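Local structure of transcriptional activator of comK gene (2HQB) at residues F157-V161 with L173-L177; D183-G189 with D205-Y210. The protein probably activates transcription of the competence gene comK, as a membrane-associated lipoprotein related to the substrate-binding proteins of ABC transporters. All coordinates share one frame; numbering follows the deposited sequence.

Interaction 1: residues F157-V161 with L173-L177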
loop_
_atom_site.group_PDB
_atom_site.type_symbol
_atom_site.label_atom_id
_atom_site.label_comp_id
_atom_site.label_asym_id
_atom_site.label_seq_id
_atom_site.Cartn_x
_atom_site.Cartn_y
_atom_site.Cartn_z
ATOM N N PHE A 157 -17.453 6.031 -10.518
ATOM C CA PHE A 157 -17.525 7.304 -9.828
ATOM C C PHE A 157 -16.320 7.491 -8.925
ATOM O O PHE A 157 -16.059 6.675 -8.049
ATOM C CB PHE A 157 -18.774 7.392 -8.971
ATOM C CG PHE A 157 -20.019 7.469 -9.749
ATOM C CD1 PHE A 157 -20.396 6.420 -10.576
ATOM C CD2 PHE A 157 -20.850 8.565 -9.627
ATOM C CE1 PHE A 157 -21.600 6.461 -11.269
ATOM C CE2 PHE A 157 -22.056 8.615 -10.318
ATOM C CZ PHE A 157 -22.437 7.564 -11.137
ATOM N N VAL A 158 -15.603 8.585 -9.140
ATOM C CA VAL A 158 -14.430 8.903 -8.350
ATOM C C VAL A 158 -14.666 10.179 -7.584
ATOM O O VAL A 158 -14.973 11.199 -8.172
ATOM C CB VAL A 158 -13.204 9.112 -9.231
ATOM C CG1 VAL A 158 -12.012 9.435 -8.375
ATOM C CG2 VAL A 158 -12.940 7.871 -10.045
ATOM N N ARG A 159 -14.550 10.091 -6.264
ATOM C CA ARG A 159 -14.686 11.238 -5.363
ATOM C C ARG A 159 -13.365 11.328 -4.606
ATOM O O ARG A 159 -12.792 10.316 -4.217
ATOM C CB ARG A 159 -15.835 11.052 -4.363
ATOM C CG ARG A 159 -17.228 11.111 -4.974
ATOM C CD ARG A 159 -17.406 12.345 -5.839
ATOM N NE ARG A 159 -17.477 12.001 -7.256
ATOM C CZ ARG A 159 -18.588 12.077 -7.983
ATOM N NH1 ARG A 159 -19.730 12.488 -7.433
ATOM N NH2 ARG A 159 -18.561 11.747 -9.264
ATOM N N TYR A 160 -12.886 12.543 -4.403
ATOM C CA TYR A 160 -11.631 12.758 -3.704
ATOM C C TYR A 160 -11.841 13.332 -2.307
ATOM O O TYR A 160 -12.568 14.296 -2.135
ATOM C CB TYR A 160 -10.725 13.705 -4.532
ATOM C CG TYR A 160 -10.194 13.037 -5.796
ATOM C CD1 TYR A 160 -10.616 13.434 -7.080
ATOM C CD2 TYR A 160 -9.360 11.929 -5.699
ATOM C CE1 TYR A 160 -10.237 12.735 -8.211
ATOM C CE2 TYR A 160 -8.977 11.227 -6.811
ATOM C CZ TYR A 160 -9.421 11.621 -8.068
ATOM O OH TYR A 160 -9.062 10.820 -9.137
ATOM N N VAL A 161 -11.225 12.720 -1.299
ATOM C CA VAL A 161 -11.299 13.269 0.058
ATOM C C VAL A 161 -10.137 14.248 0.108
ATOM O O VAL A 161 -9.108 14.069 -0.566
ATOM C CB VAL A 161 -10.989 12.257 1.126
ATOM C CG1 VAL A 161 -11.096 12.917 2.471
ATOM C CG2 VAL A 161 -11.879 11.096 1.011
ATOM N N LEU A 173 -18.898 11.443 1.150
ATOM C CA LEU A 173 -18.726 11.004 -0.221
ATOM C C LEU A 173 -19.369 9.621 -0.395
ATOM O O LEU A 173 -19.951 9.337 -1.443
ATOM C CB LEU A 173 -17.243 10.947 -0.592
ATOM C CG LEU A 173 -16.470 12.265 -0.500
ATOM C CD1 LEU A 173 -14.997 12.022 -0.848
ATOM C CD2 LEU A 173 -17.086 13.299 -1.427
ATOM N N PHE A 174 -19.271 8.756 0.614
ATOM C CA PHE A 174 -19.913 7.441 0.516
ATOM C C PHE A 174 -21.412 7.642 0.320
ATOM O O PHE A 174 -22.017 7.100 -0.613
ATOM C CB PHE A 174 -19.724 6.619 1.790
ATOM C CG PHE A 174 -20.539 5.347 1.808
ATOM C CD1 PHE A 174 -20.458 4.432 0.745
ATOM C CD2 PHE A 174 -21.380 5.057 2.882
ATOM C CE1 PHE A 174 -21.197 3.250 0.755
ATOM C CE2 PHE A 174 -22.135 3.879 2.915
ATOM C CZ PHE A 174 -22.046 2.965 1.850
ATOM N N GLN A 175 -21.995 8.420 1.234
ATOM C CA GLN A 175 -23.417 8.747 1.213
ATOM C C GLN A 175 -23.820 9.320 -0.155
ATOM O O GLN A 175 -24.727 8.793 -0.824
ATOM C CB GLN A 175 -23.726 9.724 2.354
ATOM C CG GLN A 175 -24.037 9.016 3.675
ATOM C CD GLN A 175 -23.475 9.770 4.882
ATOM O OE1 GLN A 175 -23.339 11.007 4.840
ATOM N NE2 GLN A 175 -23.154 9.036 5.971
ATOM N N GLU A 176 -23.149 10.401 -0.551
ATOM C CA GLU A 176 -23.357 11.023 -1.855
ATOM C C GLU A 176 -23.494 9.985 -2.992
ATOM O O GLU A 176 -24.498 9.963 -3.709
ATOM C CB GLU A 176 -22.162 11.891 -2.205
ATOM C CG GLU A 176 -22.232 13.319 -1.789
ATOM C CD GLU A 176 -21.201 14.120 -2.543
ATOM O OE1 GLU A 176 -21.151 13.959 -3.789
ATOM O OE2 GLU A 176 -20.447 14.889 -1.902
ATOM N N LEU A 177 -22.455 9.168 -3.174
ATOM C CA LEU A 177 -22.452 8.152 -4.214
ATOM C C LEU A 177 -23.514 7.115 -3.911
ATOM O O LEU A 177 -23.902 6.304 -4.781
ATOM C CB LEU A 177 -21.099 7.461 -4.280
ATOM C CG LEU A 177 -19.906 8.289 -4.693
ATOM C CD1 LEU A 177 -18.666 7.445 -4.497
ATOM C CD2 LEU A 177 -20.064 8.731 -6.131
#
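Arg159 of strand 157-160 packs against Leu173 of helix 173-177, the two segments running almost antiparallel, at 154°, with their axes 9.6 Å apart at closest approach. The CA atoms of Arg159 and Leu173 come within 6.5 Å, and Phe157 lies opposite Leu177. This is the first half of a beta-alpha-beta crossover in a Rossmann-like lobe: the chain leaves edge strand 155-160, returns as helix 167-178 and enters strand 184-186 on the far side of strand 128-133. No hydrogen bond joins the two segments; leucine methyls seated on aliphatic carbon do the work. Leu173, one helical turn before Leu177, spreads both branches toward the strand. Its CD1 lies 3.7 Å from Arg159 CB and also meets Val161 CG2, while the same methyl sits 3.6 Å from Tyr160 O; its CD2 packs alongside Arg159 CB. Leu177 works through CD2, which slips between two strand residues: it is 3.4 Å from Phe157 CB, where it also approaches the ring obliquely, and 3.9 Å from Arg159 CG. Both leucines also touch Ile132 of the neighbouring strand, so the helix spans two strands of the sheet. Arg159 bends at chi2 (-51°) and chi3 and runs back along its own strand toward Val158, with Leu177 CD2 over one face of the guanidinium, offset toward the rim. Glu176 presents OE1 near the guanidinium edge, 4.2 Å from Arg159 NH1, too far for a salt bridge but probably a mild electrostatic attraction. The rotation of the guanidinium is fixed locally: Arg159 NE gives a nearly straight hydrogen bond (167°) to Val158 O at 2.8 Å, the oxygen lying in the guanidinium plane and the nitrogen well above the plane of the carbonyl.

Interaction 2: residues D183-G189 with D205-Y210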
loop_
_atom_site.group_PDB
_atom_site.type_symbol
_atom_site.label_atom_id
_atom_site.label_comp_id
_atom_site.label_asym_id
_atom_site.label_seq_id
_atom_site.Cartn_x
_atom_site.Cartn_y
_atom_site.Cartn_z
ATOM N N ASP A 183 -22.998 0.665 -5.868
ATOM C CA ASP A 183 -23.101 -0.455 -4.951
ATOM C C ASP A 183 -21.810 -1.229 -4.635
ATOM O O ASP A 183 -21.830 -2.203 -3.884
ATOM C CB ASP A 183 -24.176 -1.411 -5.480
ATOM C CG ASP A 183 -23.882 -1.905 -6.895
ATOM O OD1 ASP A 183 -24.652 -2.761 -7.394
ATOM O OD2 ASP A 183 -22.888 -1.439 -7.506
ATOM N N VAL A 184 -20.699 -0.826 -5.230
ATOM C CA VAL A 184 -19.419 -1.458 -4.949
ATOM C C VAL A 184 -18.458 -0.294 -4.742
ATOM O O VAL A 184 -18.312 0.559 -5.626
ATOM C CB VAL A 184 -18.948 -2.332 -6.114
ATOM C CG1 VAL A 184 -17.691 -3.089 -5.729
ATOM C CG2 VAL A 184 -20.048 -3.290 -6.498
ATOM N N PHE A 185 -17.826 -0.251 -3.568
ATOM C CA PHE A 185 -16.893 0.824 -3.238
ATOM C C PHE A 185 -15.402 0.449 -2.993
ATOM O O PHE A 185 -15.048 -0.640 -2.499
ATOM C CB PHE A 185 -17.437 1.603 -2.049
ATOM C CG PHE A 185 -18.822 2.158 -2.268
ATOM C CD1 PHE A 185 -19.944 1.340 -2.169
ATOM C CD2 PHE A 185 -19.012 3.517 -2.504
ATOM C CE1 PHE A 185 -21.241 1.869 -2.290
ATOM C CE2 PHE A 185 -20.305 4.059 -2.624
ATOM C CZ PHE A 185 -21.418 3.230 -2.514
ATOM N N TYR A 186 -14.535 1.372 -3.394
ATOM C CA TYR A 186 -13.093 1.231 -3.251
ATOM C C TYR A 186 -12.662 2.452 -2.449
ATOM O O TYR A 186 -12.334 3.487 -3.031
ATOM C CB TYR A 186 -12.427 1.256 -4.630
ATOM C CG TYR A 186 -10.949 0.966 -4.585
ATOM C CD1 TYR A 186 -10.416 0.050 -3.662
ATOM C CD2 TYR A 186 -10.071 1.579 -5.472
ATOM C CE1 TYR A 186 -9.029 -0.251 -3.632
ATOM C CE2 TYR A 186 -8.688 1.277 -5.442
ATOM C CZ TYR A 186 -8.190 0.360 -4.519
ATOM O OH TYR A 186 -6.856 0.039 -4.524
ATOM N N PRO A 187 -12.692 2.365 -1.104
ATOM C CA PRO A 187 -12.288 3.536 -0.297
ATOM C C PRO A 187 -10.775 3.500 -0.086
ATOM O O PRO A 187 -10.267 2.997 0.916
ATOM C CB PRO A 187 -13.132 3.386 0.970
ATOM C CG PRO A 187 -13.285 1.866 1.113
ATOM C CD PRO A 187 -13.250 1.270 -0.278
ATOM N N ALA A 188 -10.077 4.046 -1.078
ATOM C CA ALA A 188 -8.635 4.032 -1.141
ATOM C C ALA A 188 -7.882 5.070 -0.336
ATOM O O ALA A 188 -7.168 5.928 -0.895
ATOM C CB ALA A 188 -8.208 4.080 -2.601
ATOM N N GLY A 189 -8.025 4.959 0.983
ATOM C CA GLY A 189 -7.353 5.855 1.917
ATOM C C GLY A 189 -7.166 5.072 3.186
ATOM O O GLY A 189 -8.150 4.723 3.809
ATOM N N ASP A 205 -23.754 -2.897 1.090
ATOM C CA ASP A 205 -23.111 -2.835 -0.213
ATOM C C ASP A 205 -21.781 -3.625 -0.167
ATOM O O ASP A 205 -21.415 -4.191 0.873
ATOM C CB ASP A 205 -22.896 -1.366 -0.620
ATOM C CG ASP A 205 -24.158 -0.734 -1.238
ATOM O OD1 ASP A 205 -24.661 -1.311 -2.226
ATOM O OD2 ASP A 205 -24.643 0.323 -0.756
ATOM N N PHE A 206 -21.081 -3.679 -1.296
ATOM C CA PHE A 206 -19.792 -4.374 -1.413
ATOM C C PHE A 206 -18.596 -3.416 -1.432
ATOM O O PHE A 206 -18.667 -2.321 -1.975
ATOM C CB PHE A 206 -19.761 -5.205 -2.701
ATOM C CG PHE A 206 -20.588 -6.449 -2.633
ATOM C CD1 PHE A 206 -21.165 -6.979 -3.779
ATOM C CD2 PHE A 206 -20.759 -7.118 -1.429
ATOM C CE1 PHE A 206 -21.895 -8.156 -3.727
ATOM C CE2 PHE A 206 -21.487 -8.300 -1.371
ATOM C CZ PHE A 206 -22.054 -8.814 -2.528
ATOM N N ALA A 207 -17.488 -3.823 -0.833
ATOM C CA ALA A 207 -16.330 -2.958 -0.871
ATOM C C ALA A 207 -15.103 -3.722 -1.346
ATOM O O ALA A 207 -15.137 -4.947 -1.460
ATOM C CB ALA A 207 -16.085 -2.372 0.490
ATOM N N ILE A 208 -14.044 -2.981 -1.677
ATOM C CA ILE A 208 -12.755 -3.580 -2.062
ATOM C C ILE A 208 -11.735 -3.162 -0.985
ATOM O O ILE A 208 -11.593 -1.970 -0.691
ATOM C CB ILE A 208 -12.213 -3.082 -3.439
ATOM C CG1 ILE A 208 -13.158 -3.478 -4.577
ATOM C CG2 ILE A 208 -10.846 -3.709 -3.705
ATOM C CD1 ILE A 208 -13.401 -4.946 -4.674
ATOM N N GLY A 209 -11.051 -4.138 -0.386
ATOM C CA GLY A 209 -10.052 -3.833 0.628
ATOM C C GLY A 209 -8.880 -2.977 0.135
ATOM O O GLY A 209 -8.491 -3.022 -1.037
ATOM N N TYR A 210 -8.297 -2.205 1.047
ATOM C CA TYR A 210 -7.182 -1.331 0.708
ATOM C C TYR A 210 -5.904 -1.586 1.510
ATOM O O TYR A 210 -5.916 -1.515 2.735
ATOM C CB TYR A 210 -7.590 0.132 0.907
ATOM C CG TYR A 210 -6.622 1.092 0.274
ATOM C CD1 TYR A 210 -6.454 1.103 -1.125
ATOM C CD2 TYR A 210 -5.866 1.980 1.054
ATOM C CE1 TYR A 210 -5.566 1.971 -1.741
ATOM C CE2 TYR A 210 -4.953 2.864 0.448
ATOM C CZ TYR A 210 -4.812 2.848 -0.965
ATOM O OH TYR A 210 -3.908 3.679 -1.605
#
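Phe185 and Ala207 sit side by side in parallel strands 184-186 and 206-210, whose short axes approach to 4.4 Å and diverge by 24°. Three backbone hydrogen bonds stitch them: Phe206 N to Asp183 O, Phe185 N to Phe206 O, and Ile208 N to Phe185 O, the last at 2.7 Å. Packing is densest beyond the last of these, where Tyr186 and Tyr210 meet. A chi1 of -174° sets the Tyr186 ring beside the neighbouring strand, its edge toward the carbonyl oxygens of Ile208 and Gly209; CD1 rests 3.6 Å from Ile208 CB, and the hydroxyl, hydrogen-bonded with Thr226, lies at the edge of the Tyr210 ring, in its plane. Over one face of Tyr210 comes the chain, folded by consecutive inverse gamma turns centred on Pro187 and Ala188: Ala188 CA stands 3.7 Å from the ring centroid, 12° off the normal, in a CH-pi contact, with Gly189 N nearer the rim. A leucine in place of Tyr210 would probably leave the Ala188 CA-H without an aromatic face and the Tyr186 hydroxyl without the ring edge beside it, so that the turn could shift. The opposite end is looser and partly exposed. There Asp205 CB meets the edge of the Phe185 ring, while Asp205 OD1 lies 3.3 Å from Asp183 CB; Asp183 turns its carboxylate away to Ser124 and to the backbone of Glu125 and Thr126, and the Phe206 ring turns from strand 184-186 to pack on Met123, Leu223 and Val268. Paired parallel strands linked by helix 193-203 form a classical beta-alpha-beta unit, and the folded turn at the C-terminal end of strand 184-186 is consistent with the loops that line the interlobe cleft in periplasmic-binding-protein folds.

Overall arrangement
Followed from the N terminus, the chain closes interaction 1 first, returning over an 11-residue connection so that helix 167-178 covers edge strand 155-160. It then continues from that helix into strand 184-186, and interaction 2 closes a second loop of 15 residues, mostly helix 193-203. The two loops stand in series, neither nested nor crossed, yet both secure one mixed sheet: interaction 1 fixes a helix to its edge, interaction 2 pairs strands in its interior. Their centres lie about 11 Å apart, and they meet directly where Phe174 turns edge-to-face with Phe185 and Leu177 packs on the same ring, so one helix serves both contacts within a single lobe.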